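Local coordinates for ABC transporter substrate-binding protein (Vibrio cholerae, PDB 3LKV) that probably serves as the periplasmic substrate-binding component of an ABC transporter, here holding a phenylalanine between its two lobes, at residues Ala9-Ser14 with Val72-Ala77; Ala97-Val102 with Ser121-Val126; Pro138-Ile143 with Ser194-Ala199. One frame throughout, in Å; residues are numbered along the deposited sequence.

Contact 1 (Ala9-Ser14 with Val72-Ala77); sequences AKVAVS and VLVGIA. With PHE (phenylalanine), chain B.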
ATOM      1  N   ALA A   9     -12.130  -0.248 -12.427  1.00 31.22           N
ATOM      2  CA  ALA A   9     -13.068  -0.524 -11.355  1.00 29.06           C
ATOM      3  C   ALA A   9     -12.739   0.363 -10.152  1.00 27.88           C
ATOM      4  O   ALA A   9     -11.555   0.510  -9.763  1.00 26.73           O
ATOM      5  CB  ALA A   9     -12.981  -1.959 -10.954  1.00 28.86           C
ATOM      6  N   LYS A  10     -13.763   0.926  -9.551  1.00 25.55           N
ATOM      7  CA  LYS A  10     -13.581   1.749  -8.366  1.00 26.05           C
ATOM      8  C   LYS A  10     -14.265   1.101  -7.177  1.00 23.79           C
ATOM      9  O   LYS A  10     -15.463   0.952  -7.151  1.00 22.45           O
ATOM     10  CB  LYS A  10     -14.121   3.146  -8.604  1.00 26.90           C
ATOM     11  CG  LYS A  10     -13.788   4.175  -7.487  1.00 31.87           C
ATOM     12  CD  LYS A  10     -13.954   5.670  -8.038  1.00 38.14           C
ATOM     13  CE  LYS A  10     -14.353   6.721  -6.945  1.00 41.75           C
ATOM     14  NZ  LYS A  10     -13.225   7.422  -6.221  1.00 42.08           N
ATOM     15  N   VAL A  11     -13.454   0.683  -6.225  1.00 22.07           N
ATOM     16  CA  VAL A  11     -13.886  -0.023  -5.033  1.00 20.50           C
ATOM     17  C   VAL A  11     -13.494   0.845  -3.834  1.00 21.11           C
ATOM     18  O   VAL A  11     -12.313   1.167  -3.668  1.00 20.59           O
ATOM     19  CB  VAL A  11     -13.246  -1.398  -4.977  1.00 19.47           C
ATOM     20  CG1 VAL A  11     -13.613  -2.142  -3.669  1.00 16.90           C
ATOM     21  CG2 VAL A  11     -13.697  -2.213  -6.254  1.00 16.77           C
ATOM     22  N   ALA A  12     -14.485   1.185  -3.001  1.00 20.03           N
ATOM     23  CA  ALA A  12     -14.275   2.043  -1.857  1.00 20.21           C
ATOM     24  C   ALA A  12     -14.582   1.258  -0.587  1.00 19.17           C
ATOM     25  O   ALA A  12     -15.676   0.717  -0.454  1.00 19.42           O
ATOM     26  CB  ALA A  12     -15.187   3.299  -1.968  1.00 19.14           C
ATOM     27  N   VAL A  13     -13.609   1.224   0.309  1.00 18.64           N
ATOM     28  CA  VAL A  13     -13.599   0.375   1.456  1.00 18.78           C
ATOM     29  C   VAL A  13     -13.648   1.198   2.720  1.00 19.25           C
ATOM     30  O   VAL A  13     -12.780   2.045   2.945  1.00 19.65           O
ATOM     31  CB  VAL A  13     -12.333  -0.484   1.521  1.00 20.04           C
ATOM     32  CG1 VAL A  13     -12.415  -1.410   2.735  1.00 18.24           C
ATOM     33  CG2 VAL A  13     -12.122  -1.286   0.217  1.00 19.14           C
ATOM     34  N   SER A  14     -14.676   0.979   3.524  1.00 18.94           N
ATOM     35  CA  SER A  14     -14.824   1.628   4.789  1.00 19.38           C
ATOM     36  C   SER A  14     -14.729   0.622   5.934  1.00 20.98           C
ATOM     37  O   SER A  14     -15.418  -0.396   5.937  1.00 19.89           O
ATOM     38  CB  SER A  14     -16.196   2.246   4.817  1.00 19.77           C
ATOM     39  OG  SER A  14     -16.436   2.953   6.034  1.00 23.50           O
ATOM     40  N   VAL A  72     -18.371  -0.226  -6.424  1.00 19.11           N
ATOM     41  CA  VAL A  72     -18.754  -1.097  -5.328  1.00 18.84           C
ATOM     42  C   VAL A  72     -18.248  -0.519  -4.023  1.00 18.70           C
ATOM     43  O   VAL A  72     -17.109  -0.015  -3.950  1.00 19.72           O
ATOM     44  CB  VAL A  72     -18.190  -2.579  -5.475  1.00 19.10           C
ATOM     45  CG1 VAL A  72     -18.663  -3.432  -4.316  1.00 14.43           C
ATOM     46  CG2 VAL A  72     -18.649  -3.201  -6.797  1.00 18.36           C
ATOM     47  N   LEU A  73     -19.107  -0.568  -3.017  1.00 19.23           N
ATOM     48  CA  LEU A  73     -18.741  -0.129  -1.675  1.00 19.44           C
ATOM     49  C   LEU A  73     -18.543  -1.369  -0.814  1.00 18.24           C
ATOM     50  O   LEU A  73     -19.316  -2.316  -0.940  1.00 19.06           O
ATOM     51  CB  LEU A  73     -19.818   0.747  -1.076  1.00 18.58           C
ATOM     52  CG  LEU A  73     -20.049   2.108  -1.702  1.00 20.89           C
ATOM     53  CD1 LEU A  73     -21.532   2.520  -1.453  1.00 16.29           C
ATOM     54  CD2 LEU A  73     -19.080   3.123  -1.089  1.00 18.63           C
ATOM     55  N   VAL A  74     -17.494  -1.386  -0.007  1.00 17.58           N
ATOM     56  CA  VAL A  74     -17.207  -2.529   0.846  1.00 18.56           C
ATOM     57  C   VAL A  74     -17.223  -2.032   2.287  1.00 19.58           C
ATOM     58  O   VAL A  74     -16.514  -1.043   2.629  1.00 20.44           O
ATOM     59  CB  VAL A  74     -15.836  -3.175   0.532  1.00 19.13           C
ATOM     60  CG1 VAL A  74     -15.535  -4.254   1.572  1.00 17.90           C
ATOM     61  CG2 VAL A  74     -15.820  -3.773  -0.902  1.00 15.83           C
ATOM     62  N   GLY A  75     -18.072  -2.619   3.104  1.00 19.30           N
ATOM     63  CA  GLY A  75     -18.108  -2.244   4.507  1.00 19.73           C
ATOM     64  C   GLY A  75     -17.508  -3.354   5.336  1.00 19.93           C
ATOM     65  O   GLY A  75     -18.099  -4.451   5.474  1.00 19.43           O
ATOM     66  N   ILE A  76     -16.347  -3.095   5.904  1.00 18.69           N
ATOM     67  CA  ILE A  76     -15.709  -4.067   6.729  1.00 18.84           C
ATOM     68  C   ILE A  76     -16.094  -3.732   8.199  1.00 20.24           C
ATOM     69  O   ILE A  76     -15.712  -2.672   8.733  1.00 20.36           O
ATOM     70  CB  ILE A  76     -14.192  -3.995   6.585  1.00 17.60           C
ATOM     71  CG1 ILE A  76     -13.743  -4.255   5.162  1.00 18.61           C
ATOM     72  CG2 ILE A  76     -13.530  -4.965   7.524  1.00 17.04           C
ATOM     73  CD1 ILE A  76     -12.161  -4.133   4.957  1.00 17.78           C
ATOM     74  N   ALA A  77     -16.825  -4.654   8.825  1.00 19.99           N
ATOM     75  CA  ALA A  77     -17.326  -4.547  10.200  1.00 20.45           C
ATOM     76  C   ALA A  77     -18.698  -3.881  10.205  1.00 21.01           C
ATOM     77  O   ALA A  77     -19.079  -3.172   9.274  1.00 20.93           O
ATOM     78  CB  ALA A  77     -16.327  -3.850  11.158  1.00 19.17           C
TER
HETATM   79  N   PHE B 601     -17.564  -9.254  13.241  1.00 25.13           N
HETATM   80  CA  PHE B 601     -17.243  -7.869  13.773  1.00 25.84           C
HETATM   81  C   PHE B 601     -18.373  -6.897  13.338  1.00 26.17           C
HETATM   82  O   PHE B 601     -19.477  -7.411  12.993  1.00 26.52           O
HETATM   83  CB  PHE B 601     -15.846  -7.396  13.343  1.00 24.95           C
HETATM   84  CG  PHE B 601     -14.717  -8.043  14.141  1.00 29.64           C
HETATM   85  CD1 PHE B 601     -14.486  -7.673  15.478  1.00 31.16           C
HETATM   86  CD2 PHE B 601     -13.918  -9.018  13.585  1.00 29.40           C
HETATM   87  CE1 PHE B 601     -13.508  -8.264  16.210  1.00 34.33           C
HETATM   88  CE2 PHE B 601     -12.926  -9.608  14.308  1.00 29.61           C
HETATM   89  CZ  PHE B 601     -12.704  -9.258  15.623  1.00 31.20           C
HETATM   90  OXT PHE B 601     -18.260  -5.650  13.346  1.00 26.45           O

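Contact 2 (Ala97-Val102 with Ser121-Val126); sequences AVTDPV and SDLSPV. With PHE (phenylalanine), chain B.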
ATOM      1  N   ALA A  97     -16.922  -9.426   7.279  1.00 20.99           N
ATOM      2  CA  ALA A  97     -16.604  -9.591   8.670  1.00 20.67           C
ATOM      3  C   ALA A  97     -17.687  -8.985   9.516  1.00 21.54           C
ATOM      4  O   ALA A  97     -17.422  -8.311  10.529  1.00 19.85           O
ATOM      5  CB  ALA A  97     -15.178  -8.978   9.001  1.00 21.31           C
ATOM      6  N   VAL A  98     -18.933  -9.230   9.094  1.00 22.04           N
ATOM      7  CA  VAL A  98     -20.096  -8.801   9.889  1.00 20.67           C
ATOM      8  C   VAL A  98     -20.715  -9.998  10.629  1.00 20.97           C
ATOM      9  O   VAL A  98     -21.094 -11.016  10.028  1.00 22.68           O
ATOM     10  CB  VAL A  98     -21.141  -8.130   9.021  1.00 21.47           C
ATOM     11  CG1 VAL A  98     -22.487  -8.048   9.779  1.00 18.53           C
ATOM     12  CG2 VAL A  98     -20.600  -6.750   8.500  1.00 18.67           C
ATOM     13  N   THR A  99     -20.823  -9.880  11.937  1.00 20.42           N
ATOM     14  CA  THR A  99     -21.207 -10.987  12.788  1.00 20.27           C
ATOM     15  C   THR A  99     -22.636 -11.494  12.484  1.00 21.75           C
ATOM     16  O   THR A  99     -22.849 -12.704  12.296  1.00 21.66           O
ATOM     17  CB  THR A  99     -21.101 -10.548  14.268  1.00 21.59           C
ATOM     18  OG1 THR A  99     -19.696 -10.470  14.639  1.00 22.28           O
ATOM     19  CG2 THR A  99     -21.926 -11.461  15.176  1.00 18.07           C
ATOM     20  N   ASP A 100     -23.597 -10.583  12.416  1.00 21.72           N
ATOM     21  CA  ASP A 100     -25.037 -10.951  12.232  1.00 22.76           C
ATOM     22  C   ASP A 100     -25.746  -9.894  11.382  1.00 22.25           C
ATOM     23  O   ASP A 100     -26.311  -8.910  11.887  1.00 21.82           O
ATOM     24  CB  ASP A 100     -25.705 -11.080  13.575  1.00 23.60           C
ATOM     25  CG  ASP A 100     -27.213 -11.272  13.478  1.00 26.98           C
ATOM     26  OD1 ASP A 100     -27.736 -11.589  12.398  1.00 29.75           O
ATOM     27  OD2 ASP A 100     -27.879 -11.064  14.501  1.00 32.55           O
ATOM     28  N   PRO A 101     -25.681 -10.074  10.068  1.00 22.43           N
ATOM     29  CA  PRO A 101     -26.235  -9.054   9.184  1.00 22.56           C
ATOM     30  C   PRO A 101     -27.723  -8.846   9.272  1.00 22.16           C
ATOM     31  O   PRO A 101     -28.183  -7.748   8.964  1.00 20.38           O
ATOM     32  CB  PRO A 101     -25.845  -9.510   7.788  1.00 23.27           C
ATOM     33  CG  PRO A 101     -24.900 -10.671   7.970  1.00 24.06           C
ATOM     34  CD  PRO A 101     -24.977 -11.156   9.354  1.00 22.03           C
ATOM     35  N   VAL A 102     -28.477  -9.864   9.672  1.00 22.33           N
ATOM     36  CA  VAL A 102     -29.928  -9.683   9.801  1.00 22.47           C
ATOM     37  C   VAL A 102     -30.194  -8.826  11.010  1.00 23.41           C
ATOM     38  O   VAL A 102     -30.918  -7.818  10.921  1.00 24.31           O
ATOM     39  CB  VAL A 102     -30.691 -11.018   9.891  1.00 23.40           C
ATOM     40  CG1 VAL A 102     -32.280 -10.767  10.132  1.00 19.92           C
ATOM     41  CG2 VAL A 102     -30.378 -11.858   8.633  1.00 21.11           C
ATOM     42  N   SER A 121     -20.579 -13.042   6.413  1.00 22.20           N
ATOM     43  CA  SER A 121     -20.698 -13.013   7.848  1.00 23.42           C
ATOM     44  C   SER A 121     -19.630 -13.828   8.574  1.00 23.67           C
ATOM     45  O   SER A 121     -19.316 -14.959   8.141  1.00 23.87           O
ATOM     46  CB  SER A 121     -22.073 -13.555   8.249  1.00 22.76           C
ATOM     47  OG  SER A 121     -22.106 -13.719   9.660  1.00 25.95           O
ATOM     48  N   ASP A 122     -19.121 -13.292   9.696  1.00 24.18           N
ATOM     49  CA  ASP A 122     -18.158 -14.033  10.593  1.00 24.39           C
ATOM     50  C   ASP A 122     -18.800 -14.415  11.924  1.00 25.21           C
ATOM     51  O   ASP A 122     -18.195 -14.270  12.988  1.00 24.61           O
ATOM     52  CB  ASP A 122     -16.853 -13.270  10.864  1.00 23.65           C
ATOM     53  CG  ASP A 122     -17.067 -11.971  11.647  1.00 23.72           C
ATOM     54  OD1 ASP A 122     -18.154 -11.408  11.493  1.00 25.93           O
ATOM     55  OD2 ASP A 122     -16.158 -11.501  12.402  1.00 22.53           O
ATOM     56  N   LEU A 123     -20.038 -14.898  11.843  1.00 26.44           N
ATOM     57  CA  LEU A 123     -20.824 -15.237  13.019  1.00 26.75           C
ATOM     58  C   LEU A 123     -20.044 -16.223  13.878  1.00 26.71           C
ATOM     59  O   LEU A 123     -19.682 -17.230  13.373  1.00 27.24           O
ATOM     60  CB  LEU A 123     -22.156 -15.852  12.623  1.00 27.03           C
ATOM     61  CG  LEU A 123     -22.976 -16.346  13.833  1.00 29.83           C
ATOM     62  CD1 LEU A 123     -23.277 -15.174  14.760  1.00 25.96           C
ATOM     63  CD2 LEU A 123     -24.279 -17.050  13.409  1.00 33.36           C
ATOM     64  N   SER A 124     -19.723 -15.881  15.138  1.00 26.29           N
ATOM     65  CA  SER A 124     -18.951 -16.750  16.018  1.00 25.85           C
ATOM     66  C   SER A 124     -19.756 -17.963  16.458  1.00 25.47           C
ATOM     67  O   SER A 124     -20.904 -17.836  16.764  1.00 24.54           O
ATOM     68  CB  SER A 124     -18.617 -15.988  17.278  1.00 26.05           C
ATOM     69  OG  SER A 124     -17.774 -14.913  16.988  1.00 25.73           O
ATOM     70  N   PRO A 125     -19.140 -19.140  16.517  1.00 26.10           N
ATOM     71  CA  PRO A 125     -19.824 -20.279  17.146  1.00 26.05           C
ATOM     72  C   PRO A 125     -19.701 -20.189  18.682  1.00 26.15           C
ATOM     73  O   PRO A 125     -18.849 -20.845  19.322  1.00 25.02           O
ATOM     74  CB  PRO A 125     -19.037 -21.482  16.608  1.00 26.13           C
ATOM     75  CG  PRO A 125     -17.609 -20.929  16.471  1.00 27.34           C
ATOM     76  CD  PRO A 125     -17.719 -19.430  16.224  1.00 25.94           C
ATOM     77  N   VAL A 126     -20.547 -19.367  19.274  1.00 25.90           N
ATOM     78  CA  VAL A 126     -20.448 -19.078  20.706  1.00 25.77           C
ATOM     79  C   VAL A 126     -20.584 -20.386  21.559  1.00 26.63           C
ATOM     80  O   VAL A 126     -19.805 -20.615  22.478  1.00 24.83           O
ATOM     81  CB  VAL A 126     -21.494 -17.997  21.079  1.00 25.98           C
ATOM     82  CG1 VAL A 126     -21.596 -17.753  22.611  1.00 23.59           C
ATOM     83  CG2 VAL A 126     -21.189 -16.716  20.285  1.00 23.99           C
TER
HETATM   84  N   PHE B 601     -17.564  -9.254  13.241  1.00 25.13           N
HETATM   85  CA  PHE B 601     -17.243  -7.869  13.773  1.00 25.84           C
HETATM   86  C   PHE B 601     -18.373  -6.897  13.338  1.00 26.17           C
HETATM   87  O   PHE B 601     -19.477  -7.411  12.993  1.00 26.52           O
HETATM   88  CB  PHE B 601     -15.846  -7.396  13.343  1.00 24.95           C
HETATM   89  CG  PHE B 601     -14.717  -8.043  14.141  1.00 29.64           C
HETATM   90  CD1 PHE B 601     -14.486  -7.673  15.478  1.00 31.16           C
HETATM   91  CD2 PHE B 601     -13.918  -9.018  13.585  1.00 29.40           C
HETATM   92  CE1 PHE B 601     -13.508  -8.264  16.210  1.00 34.33           C
HETATM   93  CE2 PHE B 601     -12.926  -9.608  14.308  1.00 29.61           C
HETATM   94  CZ  PHE B 601     -12.704  -9.258  15.623  1.00 31.20           C
HETATM   95  OXT PHE B 601     -18.260  -5.650  13.346  1.00 26.45           O
HETATM   96  O   HOH W   1     -18.816 -13.001  15.228  1.00 21.35           O

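Contact 3 (Pro138-Ile143 with Ser194-Ala199); sequences PNVKSI and SDVIYA. With ZN (zinc ion), chain E.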
ATOM      1  N   PRO A 138     -12.129 -26.955  33.516  1.00 33.07           N
ATOM      2  CA  PRO A 138     -13.322 -27.748  33.860  1.00 32.86           C
ATOM      3  C   PRO A 138     -14.070 -27.266  35.089  1.00 32.32           C
ATOM      4  O   PRO A 138     -15.212 -27.637  35.282  1.00 31.25           O
ATOM      5  CB  PRO A 138     -12.781 -29.181  34.075  1.00 33.15           C
ATOM      6  CG  PRO A 138     -11.323 -29.150  33.544  1.00 34.12           C
ATOM      7  CD  PRO A 138     -10.879 -27.696  33.748  1.00 33.70           C
ATOM      8  N   ASN A 139     -13.444 -26.446  35.912  1.00 33.00           N
ATOM      9  CA  ASN A 139     -14.117 -25.898  37.101  1.00 33.44           C
ATOM     10  C   ASN A 139     -14.699 -24.495  36.917  1.00 33.49           C
ATOM     11  O   ASN A 139     -15.032 -23.842  37.902  1.00 32.90           O
ATOM     12  CB  ASN A 139     -13.148 -25.883  38.281  1.00 34.54           C
ATOM     13  CG  ASN A 139     -12.740 -27.284  38.715  1.00 35.25           C
ATOM     14  OD1 ASN A 139     -11.567 -27.623  38.696  1.00 36.12           O
ATOM     15  ND2 ASN A 139     -13.714 -28.106  39.067  1.00 36.27           N
ATOM     16  N   VAL A 140     -14.858 -24.037  35.660  1.00 33.12           N
ATOM     17  CA  VAL A 140     -15.468 -22.719  35.409  1.00 32.50           C
ATOM     18  C   VAL A 140     -16.876 -22.691  35.949  1.00 31.52           C
ATOM     19  O   VAL A 140     -17.655 -23.576  35.669  1.00 30.25           O
ATOM     20  CB  VAL A 140     -15.502 -22.365  33.899  1.00 32.35           C
ATOM     21  CG1 VAL A 140     -16.280 -21.055  33.663  1.00 32.68           C
ATOM     22  CG2 VAL A 140     -14.115 -22.203  33.414  1.00 34.35           C
ATOM     23  N   LYS A 141     -17.170 -21.685  36.761  1.00 31.56           N
ATOM     24  CA  LYS A 141     -18.534 -21.394  37.197  1.00 32.29           C
ATOM     25  C   LYS A 141     -19.031 -20.077  36.616  1.00 30.53           C
ATOM     26  O   LYS A 141     -20.218 -19.835  36.553  1.00 30.04           O
ATOM     27  CB  LYS A 141     -18.622 -21.332  38.731  1.00 33.41           C
ATOM     28  CG  LYS A 141     -18.095 -22.599  39.432  1.00 39.24           C
ATOM     29  CD  LYS A 141     -18.852 -23.895  38.949  1.00 45.38           C
ATOM     30  CE  LYS A 141     -19.037 -24.990  40.077  1.00 47.17           C
ATOM     31  NZ  LYS A 141     -17.727 -25.476  40.615  1.00 48.77           N
ATOM     32  N   SER A 142     -18.100 -19.265  36.135  1.00 29.15           N
ATOM     33  CA  SER A 142     -18.329 -17.889  35.861  1.00 28.04           C
ATOM     34  C   SER A 142     -17.592 -17.421  34.593  1.00 26.29           C
ATOM     35  O   SER A 142     -16.368 -17.625  34.470  1.00 24.08           O
ATOM     36  CB  SER A 142     -17.738 -17.147  37.048  1.00 28.32           C
ATOM     37  OG  SER A 142     -18.471 -16.004  37.212  1.00 33.73           O
ATOM     38  N   ILE A 143     -18.302 -16.773  33.676  1.00 25.24           N
ATOM     39  CA  ILE A 143     -17.664 -16.190  32.485  1.00 24.14           C
ATOM     40  C   ILE A 143     -17.906 -14.711  32.494  1.00 23.68           C
ATOM     41  O   ILE A 143     -19.060 -14.251  32.576  1.00 22.79           O
ATOM     42  CB  ILE A 143     -18.176 -16.823  31.193  1.00 24.86           C
ATOM     43  CG1 ILE A 143     -17.765 -18.286  31.122  1.00 25.54           C
ATOM     44  CG2 ILE A 143     -17.627 -16.090  29.940  1.00 23.82           C
ATOM     45  CD1 ILE A 143     -18.332 -19.031  29.871  1.00 25.28           C
ATOM     46  N   SER A 194     -14.825 -13.397  37.815  1.00 27.36           N
ATOM     47  CA  SER A 194     -14.914 -14.276  36.663  1.00 27.46           C
ATOM     48  C   SER A 194     -13.858 -15.331  36.711  1.00 27.31           C
ATOM     49  O   SER A 194     -12.766 -15.055  37.111  1.00 28.45           O
ATOM     50  CB  SER A 194     -14.751 -13.461  35.393  1.00 27.14           C
ATOM     51  OG  SER A 194     -15.721 -12.442  35.359  1.00 27.24           O
ATOM     52  N   ASP A 195     -14.158 -16.544  36.297  1.00 27.66           N
ATOM     53  CA  ASP A 195     -13.094 -17.544  36.172  1.00 28.62           C
ATOM     54  C   ASP A 195     -12.357 -17.374  34.882  1.00 27.44           C
ATOM     55  O   ASP A 195     -11.230 -17.813  34.772  1.00 28.40           O
ATOM     56  CB  ASP A 195     -13.639 -18.972  36.300  1.00 29.66           C
ATOM     57  CG  ASP A 195     -14.284 -19.226  37.675  1.00 32.24           C
ATOM     58  OD1 ASP A 195     -13.578 -19.020  38.662  1.00 36.45           O
ATOM     59  OD2 ASP A 195     -15.484 -19.592  37.763  1.00 36.00           O
ATOM     60  N   VAL A 196     -12.979 -16.730  33.895  1.00 26.36           N
ATOM     61  CA  VAL A 196     -12.335 -16.500  32.597  1.00 25.13           C
ATOM     62  C   VAL A 196     -13.055 -15.353  31.934  1.00 25.06           C
ATOM     63  O   VAL A 196     -14.238 -15.169  32.170  1.00 25.67           O
ATOM     64  CB  VAL A 196     -12.384 -17.762  31.712  1.00 25.18           C
ATOM     65  CG1 VAL A 196     -13.839 -18.271  31.524  1.00 26.20           C
ATOM     66  CG2 VAL A 196     -11.681 -17.535  30.379  1.00 24.07           C
ATOM     67  N   ILE A 197     -12.348 -14.555  31.148  1.00 24.56           N
ATOM     68  CA  ILE A 197     -12.969 -13.507  30.379  1.00 24.27           C
ATOM     69  C   ILE A 197     -13.092 -14.011  28.925  1.00 23.99           C
ATOM     70  O   ILE A 197     -12.105 -14.529  28.334  1.00 23.74           O
ATOM     71  CB  ILE A 197     -12.126 -12.256  30.357  1.00 24.46           C
ATOM     72  CG1 ILE A 197     -11.748 -11.779  31.786  1.00 27.50           C
ATOM     73  CG2 ILE A 197     -12.826 -11.199  29.563  1.00 22.37           C
ATOM     74  CD1 ILE A 197     -12.880 -11.303  32.574  1.00 27.54           C
ATOM     75  N   TYR A 198     -14.287 -13.882  28.381  1.00 22.56           N
ATOM     76  CA  TYR A 198     -14.545 -14.188  27.004  1.00 23.12           C
ATOM     77  C   TYR A 198     -14.380 -12.910  26.219  1.00 23.18           C
ATOM     78  O   TYR A 198     -15.172 -11.992  26.330  1.00 22.33           O
ATOM     79  CB  TYR A 198     -15.969 -14.726  26.838  1.00 23.85           C
ATOM     80  CG  TYR A 198     -16.391 -15.042  25.397  1.00 25.80           C
ATOM     81  CD1 TYR A 198     -15.617 -15.841  24.593  1.00 24.50           C
ATOM     82  CD2 TYR A 198     -17.586 -14.572  24.876  1.00 26.40           C
ATOM     83  CE1 TYR A 198     -16.001 -16.172  23.321  1.00 27.25           C
ATOM     84  CE2 TYR A 198     -17.996 -14.908  23.566  1.00 27.89           C
ATOM     85  CZ  TYR A 198     -17.197 -15.707  22.794  1.00 26.16           C
ATOM     86  OH  TYR A 198     -17.545 -16.020  21.503  1.00 25.97           O
ATOM     87  N   ALA A 199     -13.325 -12.847  25.421  1.00 22.93           N
ATOM     88  CA  ALA A 199     -13.069 -11.669  24.615  1.00 22.81           C
ATOM     89  C   ALA A 199     -13.825 -11.906  23.289  1.00 22.94           C
ATOM     90  O   ALA A 199     -13.407 -12.703  22.463  1.00 22.90           O
ATOM     91  CB  ALA A 199     -11.539 -11.484  24.382  1.00 22.20           C
TER
HETATM   92 ZN    ZN E 403     -11.012 -14.130  37.945  0.50 64.70          ZN
HETATM   93  O   HOH W   2     -10.985 -14.542  40.387  1.00 30.86           O
HETATM   94  O   HOH W   3      -9.791 -16.087  37.767  1.00 39.63           O

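Contact 1 (Ala9-Ser14 with Val72-Ala77)
Strands 9-14 and 72-76 run parallel, their axes 4.7 Å apart and their directions 21° from each other, with Val11, Ala12, Val13 and Ser14 set beside Val72, Leu73, Val74 and Gly75. Five backbone hydrogen bonds alternate across the gap, from Val72 N to Lys10 O at the start, through Val74 N to Ala12 O at 2.8 Å, to Ile76 N on Ser14 O at 2.9 Å. Val72 O and Val74 O each take an N-H, from Ala12 and Ser14, and also face a CA-H, of Val11 and Val13. One face carries the valines. Val13 holds CG1 anti to its backbone N (chi1 -178°), which brings that methyl across to Ile76 CD1 at 3.5 Å, while CG2 lies alongside Val74 CB. Val11 CG1 reaches Val74 CG2 at 3.9 Å. Helices 20-35 and 243-258 close over Val74. On the other face Ala12 CB meets Leu73 CD2 at 4.0 Å, and Phe65 of helix 55-66 covers both. Lys10 instead sends NZ to the zinc ligands Glu45 and Asp47. Past the strand, Ala77, the N-cap of helix 78-87, puts CB 3.4 Å from OXT of the bound phenylalanine. With five backbone bonds across the pair, branched valines on one face and small residues plus Leu73 on the other, the contact is a buried, regular piece of parallel sheet that sets one strand end at the ligand carboxylate.

Contact 2 (Ala97-Val102 with Ser121-Val126)
Asp122 lays its carboxylate against the backbone turn of Ala97-Thr99, OD1 lying 3.2 Å from Ala97 C. The group gets there because CG stands between the backbone N and the carbonyl carbon (chi1 65°). The amino nitrogen of the bound phenylalanine sits before both carboxylate oxygens: it donates to OD2 at 2.8 Å, and OD1 is equally near. OD2 has a second partner in the hydroxyl of Tyr243, which should help fix its position. Thr99 OG1, at 2.8 Å, and Ala97 O grip the same ligand nitrogen, a set of acceptors that would suit an α-amino group. Thr99 also reaches the other end of the ligand, its backbone N donating to the phenylalanine O at 3.0 Å in a fairly straight bond (156°). Ala97-Thr99 thus touches both the amino and the carboxylate end, with Asp122 joining from the second segment.

Behind this layer Val98 O receives Asp122 N, which sits well above the carbonyl plane. Ser121 OG lies 2.9 Å from both Val98 O and Thr99 O, so a single hydroxyl faces two carbonyls, and Pro101 CD packs beside it. Leu123 packs on Thr99, CB 3.2 Å from Thr99 O and the two side chains crossing at about a right angle. A water joins Thr99 OG1, Asp122 O and Ser124 OG, extending the polar network toward helix 126-136. Leu157 of helix 152-167 touches both Thr99 and Ser124.

The chain leaves strand 117-121 of one sheet here and continues through helix 126-136 to strand 142-147 of the other. A polar pocket at strand ends, beside an interdomain crossing, is the ligand cleft of type I periplasmic binding proteins.

Contact 3 (Pro138-Ile143 with Ser194-Ala199)
Val140 opens the contact by resting CG1 against Val196 CG1 at 4.3 Å, with Ile133 of helix 126-136 touching both. Lys141 contributes its backbone: N donates to Asp195 OD2 at 2.9 Å, meeting the oxygen on its anti side and 32° out of the carboxylate plane. Asp195 keeps CG anti to its carbonyl carbon (chi1 -62°), which carries OD2 across to this amide and to within 3.4 Å of Ser142 CB. Ser142 answers with its carbonyl, O receiving Asp195 N at 3.1 Å from above the carbonyl plane, while its OG is bound to Lys193 O. Ile143 ends the run with two apolar touches, CG1 side by side with Val196 CG1 at 3.9 Å and CG2 on Tyr198 CB at 3.8 Å. On the second segment Ser194 O binds a zinc ion at 2.1 Å, together with Ala191, Thr221 and two waters. Asp195 thus ties the loop before strand 142-147 to the chain entering strand 196-199 through its bonds with Lys141 and Ser142, and these polar links are flanked by the apolar contacts of Val140 and Ile143, the latter packed side by side with Val196.

Overall arrangement
Contacts 1 and 3 lie on opposite sides of the chain's centre, their centres about 38 Å apart, each joining parallel strands of a different sheet. Contact 1 is regular core pairing along whole strands, whereas contact 3 sits where its strands begin, with a more open rim and a side-chain carboxylate in place of repeated backbone bonds. Contact 2, nearest the middle, is buried yet mostly polar. It shares a sheet with contact 1, where strands 72-76 and 93-98 are neighbours, and both touch the phenylalanine. Toward the other lobe, Val126 of contact 2 packs on Tyr198 of contact 3. Contact 3 binds zinc; near contact 1 Lys10 bonds to ligands of a different zinc ion.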